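Local structure of Tb427.07.360- putative uncharacterized metacyclic invariant surface protein from Trypanosoma brucei (5VTL) at residues N119-S123 with T124-I128. The protein is of unknown function but is an elongated, mostly helical invariant surface protein, probably displayed on the metacyclic stage of the parasite. Sequence-based numbering, arbitrary orientation.
Sequences NSAAS and TARRI
Arg126 reaches back from the end of the first helical turn and lays its guanidinium beside Asn119. Arg126 NH1 gives a weak hydrogen bond to Asn119 OD1 at 3.1 Å, and NH2 gives a second weak one to the same oxygen. The amide and guanidinium planes stand 70° apart, so the two groups do not stack. Instead, the backbone N of Asn119 lies over the centre of one guanidinium face. Closer to the helix, Arg126 CG rests on Ala121 CB at 3.6 Å. With CG beside its own backbone N (chi1 -63°), the chain runs back along the loop, and a bend at chi3 (73°) turns the guanidinium. Water 1 lies at the edge of this group. Water 1 accepts from Arg126 NH1 and donates to Ala121 O, tying the arginine to the loop backbone. The stronger hold on this side chain comes from NE, which donates a hydrogen bond to Ala116 O, at the end of the preceding helix.

One face of the Arg127 guanidinium lies over Thr124 CA, offset toward the rim of the group. Arg127 NH2 makes a weak hydrogen bond to Thr124 OG1 at 2.8 Å, and water 2 links NH1 with the hydroxyls of Ser123 and Thr124. Two backbone hydrogen bonds close the first turn beneath both side chains. Arg126 N donates to Ala122 O at 3.1 Å, and Arg127 N to Ser123 O at 3.0 Å. Thr124 and Ile128 touch helix 4-58. The arrangement is a helix N-terminus with Ala122 as N-cap, opening helix 123-130 near one end of the elongated helical fold.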
ATOM      1  N   ASN A 119      32.666 -24.728   6.420  1.00  6.56           N
ATOM      2  CA  ASN A 119      34.016 -24.353   6.857  1.00  5.72           C
ATOM      3  C   ASN A 119      34.941 -23.956   5.711  1.00  6.04           C
ATOM      4  O   ASN A 119      36.030 -23.438   5.944  1.00  9.96           O
ATOM      5  CB  ASN A 119      34.650 -25.512   7.630  1.00  6.13           C
ATOM      6  CG  ASN A 119      33.933 -25.800   8.922  1.00  7.62           C
ATOM      7  OD1 ASN A 119      33.526 -24.885   9.631  1.00 10.54           O
ATOM      8  ND2 ASN A 119      33.719 -27.086   9.209  1.00 12.10           N
ATOM      9  N   SER A 120      34.522 -24.211   4.474  1.00  3.97           N
ATOM     10  CA  SER A 120      35.284 -23.785   3.312  1.00  4.82           C
ATOM     11  C   SER A 120      34.919 -22.359   2.862  1.00  5.16           C
ATOM     12  O   SER A 120      35.512 -21.839   1.926  1.00  5.45           O
ATOM     13  CB  SER A 120      35.098 -24.783   2.154  1.00  8.01           C
ATOM     14  OG  SER A 120      33.836 -24.630   1.521  1.00  7.32           O
ATOM     15  N   ALA A 121      33.926 -21.748   3.509  1.00  5.24           N
ATOM     16  CA  ALA A 121      33.420 -20.468   3.045  1.00  5.17           C
ATOM     17  C   ALA A 121      34.199 -19.341   3.709  1.00  6.76           C
ATOM     18  O   ALA A 121      34.684 -19.495   4.821  1.00  3.27           O
ATOM     19  CB  ALA A 121      31.941 -20.341   3.329  1.00  4.97           C
ATOM     20  N   ALA A 122      34.328 -18.220   3.020  1.00  3.65           N
ATOM     21  CA  ALA A 122      35.036 -17.062   3.551  1.00  3.85           C
ATOM     22  C   ALA A 122      34.378 -16.512   4.809  1.00  3.49           C
ATOM     23  O   ALA A 122      33.163 -16.599   4.986  1.00  5.19           O
ATOM     24  CB  ALA A 122      35.147 -15.968   2.472  1.00  5.26           C
ATOM     25  N   SER A 123      35.205 -15.980   5.706  1.00  3.92           N
ATOM     26  CA  SER A 123      34.745 -15.482   7.005  1.00  4.23           C
ATOM     27  C   SER A 123      33.501 -14.575   6.918  1.00  6.03           C
ATOM     28  O   SER A 123      32.498 -14.799   7.602  1.00  6.29           O
ATOM     29  CB  SER A 123      35.901 -14.767   7.719  1.00  7.53           C
ATOM     30  OG  SER A 123      36.431 -13.704   6.929  1.00  5.95           O
ATOM     31  N   THR A 124      33.547 -13.556   6.070  1.00  3.91           N
ATOM     32  CA  THR A 124      32.478 -12.565   6.037  1.00  4.45           C
ATOM     33  C   THR A 124      31.213 -13.141   5.416  1.00  3.74           C
ATOM     34  O   THR A 124      30.098 -12.797   5.832  1.00  6.28           O
ATOM     35  CB  THR A 124      32.914 -11.279   5.303  1.00  6.08           C
ATOM     36  OG1 THR A 124      33.984 -10.681   6.045  1.00  5.77           O
ATOM     37  CG2 THR A 124      31.758 -10.265   5.221  1.00  5.18           C
ATOM     38  N   ALA A 125      31.396 -14.057   4.466  1.00  2.20           N
ATOM     39  CA  ALA A 125      30.262 -14.761   3.860  1.00  3.93           C
ATOM     40  C   ALA A 125      29.487 -15.552   4.901  1.00  4.77           C
ATOM     41  O   ALA A 125      28.251 -15.477   4.967  1.00  4.09           O
ATOM     42  CB  ALA A 125      30.736 -15.654   2.785  1.00  5.25           C
ATOM     43  N   ARG A 126      30.217 -16.291   5.728  1.00  4.53           N
ATOM     44  CA  ARG A 126      29.604 -17.046   6.818  1.00  3.19           C
ATOM     45  C   ARG A 126      28.948 -16.130   7.842  1.00  2.76           C
ATOM     46  O   ARG A 126      27.873 -16.424   8.365  1.00  6.32           O
ATOM     47  CB  ARG A 126      30.651 -17.907   7.505  1.00  5.55           C
ATOM     48  CG  ARG A 126      31.269 -18.972   6.588  1.00  6.17           C
ATOM     49  CD  ARG A 126      32.204 -19.908   7.389  1.00  5.50           C
ATOM     50  NE  ARG A 126      31.435 -20.813   8.220  1.00  5.87           N
ATOM     51  CZ  ARG A 126      31.968 -21.724   9.024  1.00  8.21           C
ATOM     52  NH1 ARG A 126      33.282 -21.797   9.139  1.00  7.58           N
ATOM     53  NH2 ARG A 126      31.191 -22.503   9.755  1.00  7.29           N
ATOM     54  N   ARG A 127      29.572 -14.998   8.123  1.00  4.23           N
ATOM     55  CA  ARG A 127      29.038 -14.085   9.126  1.00  4.17           C
ATOM     56  C   ARG A 127      27.710 -13.497   8.676  1.00  3.24           C
ATOM     57  O   ARG A 127      26.742 -13.423   9.423  1.00  5.02           O
ATOM     58  CB  ARG A 127      30.028 -12.954   9.408  1.00  6.25           C
ATOM     59  CG  ARG A 127      29.525 -11.969  10.424  1.00 10.66           C
ATOM     60  CD  ARG A 127      30.696 -11.167  11.007  1.00 22.24           C
ATOM     61  NE  ARG A 127      31.324 -10.361   9.976  1.00 26.93           N
ATOM     62  CZ  ARG A 127      32.523 -10.567   9.426  1.00 15.43           C
ATOM     63  NH1 ARG A 127      33.325 -11.561   9.784  1.00 17.30           N
ATOM     64  NH2 ARG A 127      32.918  -9.734   8.488  1.00 17.34           N
ATOM     65  N   ILE A 128      27.673 -13.077   7.427  1.00  4.70           N
ATOM     66  CA  ILE A 128      26.456 -12.509   6.874  1.00  4.30           C
ATOM     67  C   ILE A 128      25.370 -13.575   6.860  1.00  4.98           C
ATOM     68  O   ILE A 128      24.225 -13.311   7.237  1.00  4.81           O
ATOM     69  CB  ILE A 128      26.720 -11.985   5.459  1.00  5.76           C
ATOM     70  CG1 ILE A 128      27.656 -10.775   5.528  1.00  7.58           C
ATOM     71  CG2 ILE A 128      25.394 -11.610   4.730  1.00  6.58           C
ATOM     72  CD1 ILE A 128      28.146 -10.350   4.136  1.00  7.64           C
TER
HETATM   73  O   HOH W   1      35.467 -20.501   7.586  1.00 19.63           O
HETATM   74  O   HOH W   2      36.162 -11.324   8.363  1.00  8.80           O